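Local coordinates for protein molybdopterin molybdotransferase (PDB 1UZ5) that probably inserts molybdenum from molybdate into adenylyl-molybdopterin, releasing AMP, in the biosynthesis of the molybdenum cofactor, at residues F19-G24 / G247-I252; A238-A243 / E269-V274; K285-G290 / T312-P317. All coordinates share one frame; numbering follows the deposited sequence.

Contact 1: residues F19-G24 / G247-I252; sequences FKISPG and GDVVVI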
loop_
_atom_site.group_PDB
_atom_site.type_symbol
_atom_site.label_atom_id
_atom_site.label_comp_id
_atom_site.label_asym_id
_atom_site.label_seq_id
_atom_site.Cartn_x
_atom_site.Cartn_y
_atom_site.Cartn_z
ATOM N N PHE A 19 -6.573 -20.596 4.582
ATOM C CA PHE A 19 -6.300 -19.938 5.855
ATOM C C PHE A 19 -6.891 -18.542 5.806
ATOM O O PHE A 19 -7.051 -17.960 4.733
ATOM C CB PHE A 19 -4.794 -19.810 6.122
ATOM C CG PHE A 19 -4.069 -21.121 6.210
ATOM C CD1 PHE A 19 -4.696 -22.252 6.730
ATOM C CD2 PHE A 19 -2.744 -21.218 5.797
ATOM C CE1 PHE A 19 -4.011 -23.462 6.836
ATOM C CE2 PHE A 19 -2.049 -22.423 5.899
ATOM C CZ PHE A 19 -2.686 -23.548 6.421
ATOM N N LYS A 20 -7.213 -18.000 6.968
ATOM C CA LYS A 20 -7.768 -16.666 7.019
ATOM C C LYS A 20 -7.312 -15.977 8.289
ATOM O O LYS A 20 -7.579 -16.445 9.394
ATOM C CB LYS A 20 -9.296 -16.721 6.962
ATOM C CG LYS A 20 -9.951 -15.385 6.654
ATOM C CD LYS A 20 -11.443 -15.555 6.416
ATOM C CE LYS A 20 -12.090 -14.253 5.967
ATOM N NZ LYS A 20 -13.537 -14.439 5.659
ATOM N N ILE A 21 -6.596 -14.874 8.119
ATOM C CA ILE A 21 -6.116 -14.100 9.248
ATOM C C ILE A 21 -6.996 -12.863 9.345
ATOM O O ILE A 21 -7.272 -12.209 8.340
ATOM C CB ILE A 21 -4.654 -13.634 9.049
ATOM C CG1 ILE A 21 -3.735 -14.838 8.826
ATOM C CG2 ILE A 21 -4.201 -12.826 10.257
ATOM C CD1 ILE A 21 -3.661 -15.784 10.002
ATOM N N SER A 22 -7.452 -12.558 10.552
ATOM C CA SER A 22 -8.274 -11.376 10.777
ATOM C C SER A 22 -7.605 -10.617 11.905
ATOM O O SER A 22 -7.885 -10.849 13.078
ATOM C CB SER A 22 -9.702 -11.766 11.165
ATOM O OG SER A 22 -10.394 -12.300 10.049
ATOM N N PRO A 23 -6.692 -9.698 11.555
ATOM C CA PRO A 23 -5.958 -8.893 12.532
ATOM C C PRO A 23 -6.849 -7.916 13.294
ATOM O O PRO A 23 -6.484 -7.436 14.366
ATOM C CB PRO A 23 -4.920 -8.184 11.669
ATOM C CG PRO A 23 -5.683 -7.931 10.405
ATOM C CD PRO A 23 -6.391 -9.256 10.179
ATOM N N GLY A 24 -8.020 -7.629 12.738
ATOM C CA GLY A 24 -8.919 -6.702 13.392
ATOM C C GLY A 24 -8.703 -5.290 12.884
ATOM O O GLY A 24 -7.737 -5.019 12.160
ATOM N N GLY A 247 2.089 -14.623 18.009
ATOM C CA GLY A 247 1.696 -14.244 16.664
ATOM C C GLY A 247 0.405 -14.826 16.123
ATOM O O GLY A 247 -0.210 -15.696 16.735
ATOM N N ASP A 248 -0.006 -14.319 14.964
ATOM C CA ASP A 248 -1.204 -14.784 14.280
ATOM C C ASP A 248 -0.705 -15.811 13.275
ATOM O O ASP A 248 -1.453 -16.657 12.786
ATOM C CB ASP A 248 -1.875 -13.633 13.527
ATOM C CG ASP A 248 -2.227 -12.471 14.433
ATOM O OD1 ASP A 248 -2.916 -12.698 15.452
ATOM O OD2 ASP A 248 -1.816 -11.332 14.122
ATOM N N VAL A 249 0.584 -15.708 12.974
ATOM C CA VAL A 249 1.245 -16.593 12.029
ATOM C C VAL A 249 2.669 -16.837 12.512
ATOM O O VAL A 249 3.288 -15.952 13.091
ATOM C CB VAL A 249 1.304 -15.952 10.625
ATOM C CG1 VAL A 249 2.158 -16.806 9.690
ATOM C CG2 VAL A 249 -0.101 -15.794 10.067
ATOM N N VAL A 250 3.177 -18.046 12.286
ATOM C CA VAL A 250 4.539 -18.384 12.684
ATOM C C VAL A 250 5.316 -18.766 11.431
ATOM O O VAL A 250 4.824 -19.520 10.592
ATOM C CB VAL A 250 4.567 -19.563 13.690
ATOM C CG1 VAL A 250 6.018 -19.934 14.029
ATOM C CG2 VAL A 250 3.830 -19.175 14.960
ATOM N N VAL A 251 6.512 -18.212 11.283
ATOM C CA VAL A 251 7.339 -18.530 10.131
ATOM C C VAL A 251 8.697 -18.982 10.639
ATOM O O VAL A 251 9.336 -18.301 11.446
ATOM C CB VAL A 251 7.520 -17.321 9.184
ATOM C CG1 VAL A 251 8.424 -17.710 8.020
ATOM C CG2 VAL A 251 6.174 -16.879 8.637
ATOM N N ILE A 252 9.121 -20.147 10.166
ATOM C CA ILE A 252 10.390 -20.736 10.575
ATOM C C ILE A 252 11.268 -20.965 9.351
ATOM O O ILE A 252 10.790 -21.428 8.318
ATOM C CB ILE A 252 10.146 -22.099 11.269
ATOM C CG1 ILE A 252 9.116 -21.930 12.390
ATOM C CG2 ILE A 252 11.452 -22.650 11.827
ATOM C CD1 ILE A 252 8.525 -23.224 12.894
#
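Ile-21 lays the end of its side chain on Val-249 at the start of strand 249-253. The tight part of the contact is small and apolar. Ile-21 CD1 lies 3.6 Å from Val-249 CG2, and the same Val-249 methyl is 4.0 Å from Ile-21 CG1. The two side chains meet at about a right angle, so the outer bond of the isoleucine passes across the valine methyl. Both torsions of Ile-21 help here. CG1 is anti to its own carbonyl carbon (chi1 -58°), and a second turn (chi2 -63°) folds CD1 back toward the strand. Val-249 presents its CG2 branch. CD1 also comes within 3.7 Å of Asp-248 O, a plain van der Waals approach.

The strand belongs to the probable molybdopterin-binding domain. It lies inside a mixed sheet, parallel to strands 182-188 and 295-300. Segment 19-24 is irregular chain from the N-terminal part of the protein, following helix 9-18. Ile-21 packs further on Pro-296, Leu-318 and Ala-322, so the loop rests on strand 295-300, next to 249-253 in the sheet, and on helix 304-322.

The packing is looser at Asp-248. Its CB stands 4.1 Å from Ile-21 CG2. No hydrogen bond joins the segments here. The carboxylate is used elsewhere, with OD2 taking a hydrogen bond from Lys-182 N. Asp-248 is partly exposed, whereas Val-249 is buried. Next to Ile-21, Ser-22 is exposed and its CB points away from residues 247-252. Pro-23 comes near without close contact.

Contact 2: residues A238-A243 / E269-V274; sequences ALIEKA and EELGEV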
loop_
_atom_site.group_PDB
_atom_site.type_symbol
_atom_site.label_atom_id
_atom_site.label_comp_id
_atom_site.label_asym_id
_atom_site.label_seq_id
_atom_site.Cartn_x
_atom_site.Cartn_y
_atom_site.Cartn_z
ATOM N N ALA A 238 9.793 -25.703 22.262
ATOM C CA ALA A 238 9.611 -24.629 23.231
ATOM C C ALA A 238 9.449 -23.266 22.563
ATOM O O ALA A 238 8.613 -22.458 22.976
ATOM C CB ALA A 238 10.789 -24.592 24.187
ATOM N N LEU A 239 10.252 -23.015 21.533
ATOM C CA LEU A 239 10.200 -21.738 20.833
ATOM C C LEU A 239 8.951 -21.620 19.966
ATOM O O LEU A 239 8.341 -20.555 19.897
ATOM C CB LEU A 239 11.463 -21.551 19.986
ATOM C CG LEU A 239 11.819 -20.112 19.602
ATOM C CD1 LEU A 239 11.793 -19.224 20.840
ATOM C CD2 LEU A 239 13.201 -20.084 18.952
ATOM N N ILE A 240 8.568 -22.708 19.303
ATOM C CA ILE A 240 7.375 -22.691 18.472
ATOM C C ILE A 240 6.151 -22.428 19.350
ATOM O O ILE A 240 5.226 -21.721 18.946
ATOM C CB ILE A 240 7.183 -24.022 17.722
ATOM C CG1 ILE A 240 8.245 -24.155 16.627
ATOM C CG2 ILE A 240 5.791 -24.084 17.113
ATOM C CD1 ILE A 240 8.123 -25.417 15.794
ATOM N N GLU A 241 6.150 -22.996 20.552
ATOM C CA GLU A 241 5.040 -22.793 21.473
ATOM C C GLU A 241 4.905 -21.321 21.848
ATOM O O GLU A 241 3.796 -20.798 21.928
ATOM C CB GLU A 241 5.230 -23.638 22.733
ATOM C CG GLU A 241 4.761 -25.075 22.582
ATOM C CD GLU A 241 5.095 -25.919 23.793
ATOM O OE1 GLU A 241 4.818 -25.469 24.926
ATOM O OE2 GLU A 241 5.630 -27.033 23.612
ATOM N N LYS A 242 6.035 -20.656 22.076
ATOM C CA LYS A 242 6.021 -19.239 22.423
ATOM C C LYS A 242 5.592 -18.413 21.214
ATOM O O LYS A 242 4.828 -17.460 21.336
ATOM C CB LYS A 242 7.404 -18.788 22.893
ATOM C CG LYS A 242 7.877 -19.477 24.162
ATOM C CD LYS A 242 9.207 -18.917 24.649
ATOM C CE LYS A 242 9.653 -19.609 25.929
ATOM N NZ LYS A 242 10.912 -19.030 26.473
ATOM N N ALA A 243 6.085 -18.797 20.042
ATOM C CA ALA A 243 5.755 -18.106 18.804
ATOM C C ALA A 243 4.251 -18.154 18.552
ATOM O O ALA A 243 3.637 -17.144 18.211
ATOM C CB ALA A 243 6.503 -18.748 17.638
ATOM N N GLU A 269 3.738 -31.471 13.752
ATOM C CA GLU A 269 2.792 -32.580 13.724
ATOM C C GLU A 269 2.256 -32.909 15.114
ATOM O O GLU A 269 1.082 -33.252 15.268
ATOM C CB GLU A 269 3.458 -33.823 13.126
ATOM C CG GLU A 269 2.512 -34.991 12.932
ATOM C CD GLU A 269 1.431 -34.696 11.912
ATOM O OE1 GLU A 269 1.765 -34.555 10.717
ATOM O OE2 GLU A 269 0.250 -34.596 12.306
ATOM N N GLU A 270 3.109 -32.799 16.127
ATOM C CA GLU A 270 2.691 -33.103 17.489
ATOM C C GLU A 270 2.035 -31.936 18.217
ATOM O O GLU A 270 1.354 -32.136 19.223
ATOM C CB GLU A 270 3.877 -33.623 18.305
ATOM C CG GLU A 270 5.020 -32.647 18.470
ATOM C CD GLU A 270 6.188 -33.261 19.222
ATOM O OE1 GLU A 270 6.764 -34.250 18.719
ATOM O OE2 GLU A 270 6.527 -32.759 20.315
ATOM N N LEU A 271 2.244 -30.718 17.723
ATOM C CA LEU A 271 1.640 -29.545 18.348
ATOM C C LEU A 271 0.339 -29.202 17.632
ATOM O O LEU A 271 -0.535 -28.530 18.187
ATOM C CB LEU A 271 2.590 -28.346 18.287
ATOM C CG LEU A 271 3.773 -28.331 19.254
ATOM C CD1 LEU A 271 4.618 -27.091 19.007
ATOM C CD2 LEU A 271 3.262 -28.342 20.686
ATOM N N GLY A 272 0.217 -29.674 16.396
ATOM C CA GLY A 272 -0.977 -29.406 15.618
ATOM C C GLY A 272 -1.115 -30.332 14.428
ATOM O O GLY A 272 -1.132 -31.550 14.583
ATOM N N GLU A 273 -1.207 -29.755 13.236
ATOM C CA GLU A 273 -1.354 -30.541 12.019
ATOM C C GLU A 273 -0.500 -30.005 10.878
ATOM O O GLU A 273 -0.306 -28.799 10.747
ATOM C CB GLU A 273 -2.821 -30.563 11.582
ATOM C CG GLU A 273 -3.062 -31.245 10.240
ATOM C CD GLU A 273 -4.538 -31.347 9.889
ATOM O OE1 GLU A 273 -5.289 -31.985 10.659
ATOM O OE2 GLU A 273 -4.947 -30.789 8.847
ATOM N N VAL A 274 0.012 -30.916 10.058
ATOM C CA VAL A 274 0.828 -30.546 8.914
ATOM C C VAL A 274 -0.002 -30.735 7.656
ATOM O O VAL A 274 -0.267 -31.863 7.244
ATOM C CB VAL A 274 2.099 -31.424 8.808
ATOM C CG1 VAL A 274 2.820 -31.141 7.502
ATOM C CG2 VAL A 274 3.027 -31.147 9.980
#
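Leu-271 has CG anti to its own carbonyl carbon (chi1 -76°) and an extended second torsion (chi2 178°), which spreads its two methyls toward helix 233-246. Ile-240 and Glu-241 of that helix receive them. Ile-240 offers its CG2 branch, set anti to the backbone N by chi1 of -71°. Leu-271 CD1 lies 3.7 Å from Ile-240 CG2, the closest approach between the segments. The two side chains run at an oblique angle, and only these two methyls touch.

Glu-241 crosses Leu-271 at about a right angle. Its CB does not point at residues 269-274, yet the extended chain beyond CG leads the carboxylate across the leucine. Glu-241 CG is 4.1 Å from both Leu-271 CD1 and Leu-271 CD2, so the methylene sits over the fork of the isobutyl group. Glu-241 OE2 is 4.0 Å from Leu-271 CD2. This is contact without a bond, since no hydrogen bond crosses the segments.

The outer side carries negative charge. Glu-241 OE2 and Glu-270 OE2 are 6.7 Å apart, probably no more than a mild repulsion, both residues being exposed. Glu-270 also has a long, weak ion pair with Lys-233. With an alanine in place of Leu-271 both methyls go, which would probably open a gap beside Ile-240 CG2 and leave the Glu-241 chain freer to turn.

Ile-240 is buried and Glu-241 exposed, so the contact runs from core to surface. Leu-271 is the last residue of helix 263-271; the chain leaves helical geometry at Gly-272 and runs on into strand 273-277. Ile-240 and Leu-271 both pack on Ile-292 of strand 288-292. The pair thus fills the groove between helices 233-246 and 263-271, which lie side by side on one face of the sheet.

Contact 3: residues K285-G290 / T312-P317; sequences KPTIIG and TLLVVP. With SO4 (sulfate ion), chain E.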
loop_
_atom_site.group_PDB
_atom_site.type_symbol
_atom_site.label_atom_id
_atom_site.label_comp_id
_atom_site.label_asym_id
_atom_site.label_seq_id
_atom_site.Cartn_x
_atom_site.Cartn_y
_atom_site.Cartn_z
ATOM N N LYS A 285 11.521 -27.666 -1.809
ATOM C CA LYS A 285 11.032 -29.035 -1.841
ATOM C C LYS A 285 10.545 -29.482 -0.461
ATOM O O LYS A 285 9.444 -30.011 -0.334
ATOM C CB LYS A 285 12.139 -29.974 -2.330
ATOM C CG LYS A 285 11.785 -31.452 -2.288
ATOM C CD LYS A 285 12.980 -32.307 -2.688
ATOM C CE LYS A 285 12.661 -33.792 -2.609
ATOM N NZ LYS A 285 13.837 -34.632 -2.971
ATOM N N PRO A 286 11.352 -29.263 0.593
ATOM C CA PRO A 286 10.970 -29.662 1.951
ATOM C C PRO A 286 10.061 -28.691 2.715
ATOM O O PRO A 286 9.747 -28.924 3.883
ATOM C CB PRO A 286 12.317 -29.826 2.636
ATOM C CG PRO A 286 13.091 -28.693 2.050
ATOM C CD PRO A 286 12.745 -28.775 0.574
ATOM N N THR A 287 9.636 -27.612 2.064
ATOM C CA THR A 287 8.781 -26.618 2.716
ATOM C C THR A 287 7.574 -27.228 3.428
ATOM O O THR A 287 6.894 -28.104 2.896
ATOM C CB THR A 287 8.289 -25.564 1.705
ATOM O OG1 THR A 287 9.421 -24.934 1.094
ATOM C CG2 THR A 287 7.447 -24.507 2.402
ATOM N N ILE A 288 7.320 -26.752 4.641
ATOM C CA ILE A 288 6.216 -27.235 5.459
ATOM C C ILE A 288 5.150 -26.159 5.690
ATOM O O ILE A 288 5.465 -24.974 5.814
ATOM C CB ILE A 288 6.726 -27.681 6.846
ATOM C CG1 ILE A 288 7.794 -28.764 6.683
ATOM C CG2 ILE A 288 5.572 -28.189 7.692
ATOM C CD1 ILE A 288 8.511 -29.101 7.974
ATOM N N ILE A 289 3.891 -26.583 5.744
ATOM C CA ILE A 289 2.773 -25.681 6.005
ATOM C C ILE A 289 1.823 -26.416 6.938
ATOM O O ILE A 289 1.305 -27.481 6.596
ATOM C CB ILE A 289 2.000 -25.305 4.728
ATOM C CG1 ILE A 289 2.940 -24.675 3.706
ATOM C CG2 ILE A 289 0.892 -24.314 5.071
ATOM C CD1 ILE A 289 2.272 -24.340 2.396
ATOM N N GLY A 290 1.607 -25.856 8.121
ATOM C CA GLY A 290 0.719 -26.485 9.075
ATOM C C GLY A 290 -0.122 -25.489 9.848
ATOM O O GLY A 290 -0.163 -24.295 9.527
ATOM N N THR A 312 7.754 -15.273 -0.417
ATOM C CA THR A 312 6.960 -14.535 -1.386
ATOM C C THR A 312 5.813 -15.353 -1.971
ATOM O O THR A 312 4.689 -14.862 -2.110
ATOM C CB THR A 312 7.852 -14.048 -2.532
ATOM O OG1 THR A 312 8.871 -13.194 -2.002
ATOM C CG2 THR A 312 7.031 -13.284 -3.571
ATOM N N LEU A 313 6.100 -16.606 -2.306
ATOM C CA LEU A 313 5.102 -17.488 -2.897
ATOM C C LEU A 313 4.017 -17.972 -1.950
ATOM O O LEU A 313 2.852 -18.064 -2.334
ATOM C CB LEU A 313 5.787 -18.706 -3.521
ATOM C CG LEU A 313 6.549 -18.481 -4.826
ATOM C CD1 LEU A 313 7.378 -19.708 -5.164
ATOM C CD2 LEU A 313 5.554 -18.178 -5.938
ATOM N N LEU A 314 4.391 -18.263 -0.708
ATOM C CA LEU A 314 3.442 -18.806 0.261
ATOM C C LEU A 314 2.933 -17.894 1.369
ATOM O O LEU A 314 1.739 -17.887 1.671
ATOM C CB LEU A 314 4.047 -20.050 0.918
ATOM C CG LEU A 314 4.627 -21.133 0.001
ATOM C CD1 LEU A 314 5.224 -22.243 0.849
ATOM C CD2 LEU A 314 3.543 -21.681 -0.912
ATOM N N VAL A 315 3.826 -17.133 1.988
ATOM C CA VAL A 315 3.416 -16.281 3.093
ATOM C C VAL A 315 2.846 -14.927 2.686
ATOM O O VAL A 315 1.839 -14.483 3.238
ATOM C CB VAL A 315 4.585 -16.061 4.077
ATOM C CG1 VAL A 315 4.090 -15.339 5.322
ATOM C CG2 VAL A 315 5.207 -17.412 4.454
ATOM N N VAL A 316 3.482 -14.276 1.721
ATOM C CA VAL A 316 3.035 -12.966 1.274
ATOM C C VAL A 316 1.552 -12.924 0.889
ATOM O O VAL A 316 0.817 -12.063 1.366
ATOM C CB VAL A 316 3.920 -12.459 0.114
ATOM C CG1 VAL A 316 3.357 -11.170 -0.465
ATOM C CG2 VAL A 316 5.340 -12.209 0.635
ATOM N N PRO A 317 1.090 -13.857 0.037
ATOM C CA PRO A 317 -0.329 -13.833 -0.341
ATOM C C PRO A 317 -1.258 -13.841 0.880
ATOM O O PRO A 317 -2.284 -13.158 0.899
ATOM C CB PRO A 317 -0.470 -15.085 -1.202
ATOM C CG PRO A 317 0.876 -15.156 -1.881
ATOM C CD PRO A 317 1.811 -14.900 -0.717
HETATM S S SO4 E . 15.236 -28.011 -2.966
HETATM O O1 SO4 E . 15.722 -29.299 -3.829
HETATM O O2 SO4 E . 15.049 -28.514 -1.621
HETATM O O3 SO4 E . 16.127 -27.060 -3.033
HETATM O O4 SO4 E . 13.953 -27.708 -3.540
#
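Thr-287 and Leu-314 reach toward each other tip to tip, with Thr-287 CG2 only 3.5 Å from Leu-314 CD1. Ile-289 meets the same methyl more obliquely, its CD1 being 3.9 Å from Leu-314 CD1. One leucine methyl is therefore shared by two residues on the same face of the chain, while Ile-288 between them points the other way. The threonine rotation (chi1 -58°) sends CG2 to the leucine and leaves OG1 for a hydrogen bond with Gly-284 O.

The contact ties strand 288-292 and the turn before it to helix 304-322 in the probable molybdopterin-binding domain. The helix has a wider pi-type turn at 312-315 and a kink at Pro-317, whose N carries no hydrogen to give. Phe-298 of the adjacent strand 295-300 also packs on Ile-289 and Leu-314.

At the far end of segment 285-290 lies a sulfate, probably from the crystallisation liquor. Its O4 takes a hydrogen bond from Lys-285 N (3.0 Å, 155°); the ion is also hydrogen-bonded to Arg-346 NH2. Across the two segments only methyl groups meet, and all three residues are buried, so shape and exclusion of water hold the contact, without bonds to fix direction.

In the fold
From the N terminus, residues 19-24 leave helix 9-18, and contact 1 closes a loop of 222 residues when the chain returns at 247-252. That loop holds the rest of the N-terminal region and the first part of the probable molybdopterin-binding domain. Contact 2 crosses contact 1: its first segment, 238-243, lies inside that loop, and its second, 269-274, comes after it. Contact 2 itself closes a short loop of 25 residues. Contact 3 follows both in series, spanning 21 residues from 285-290 to 312-317. All three reach one mixed sheet. Contact 2 joins the two helices on one face. Contacts 1 and 3 work on the other, where Phe-19 packs on Ile-289 beside helix 304-322.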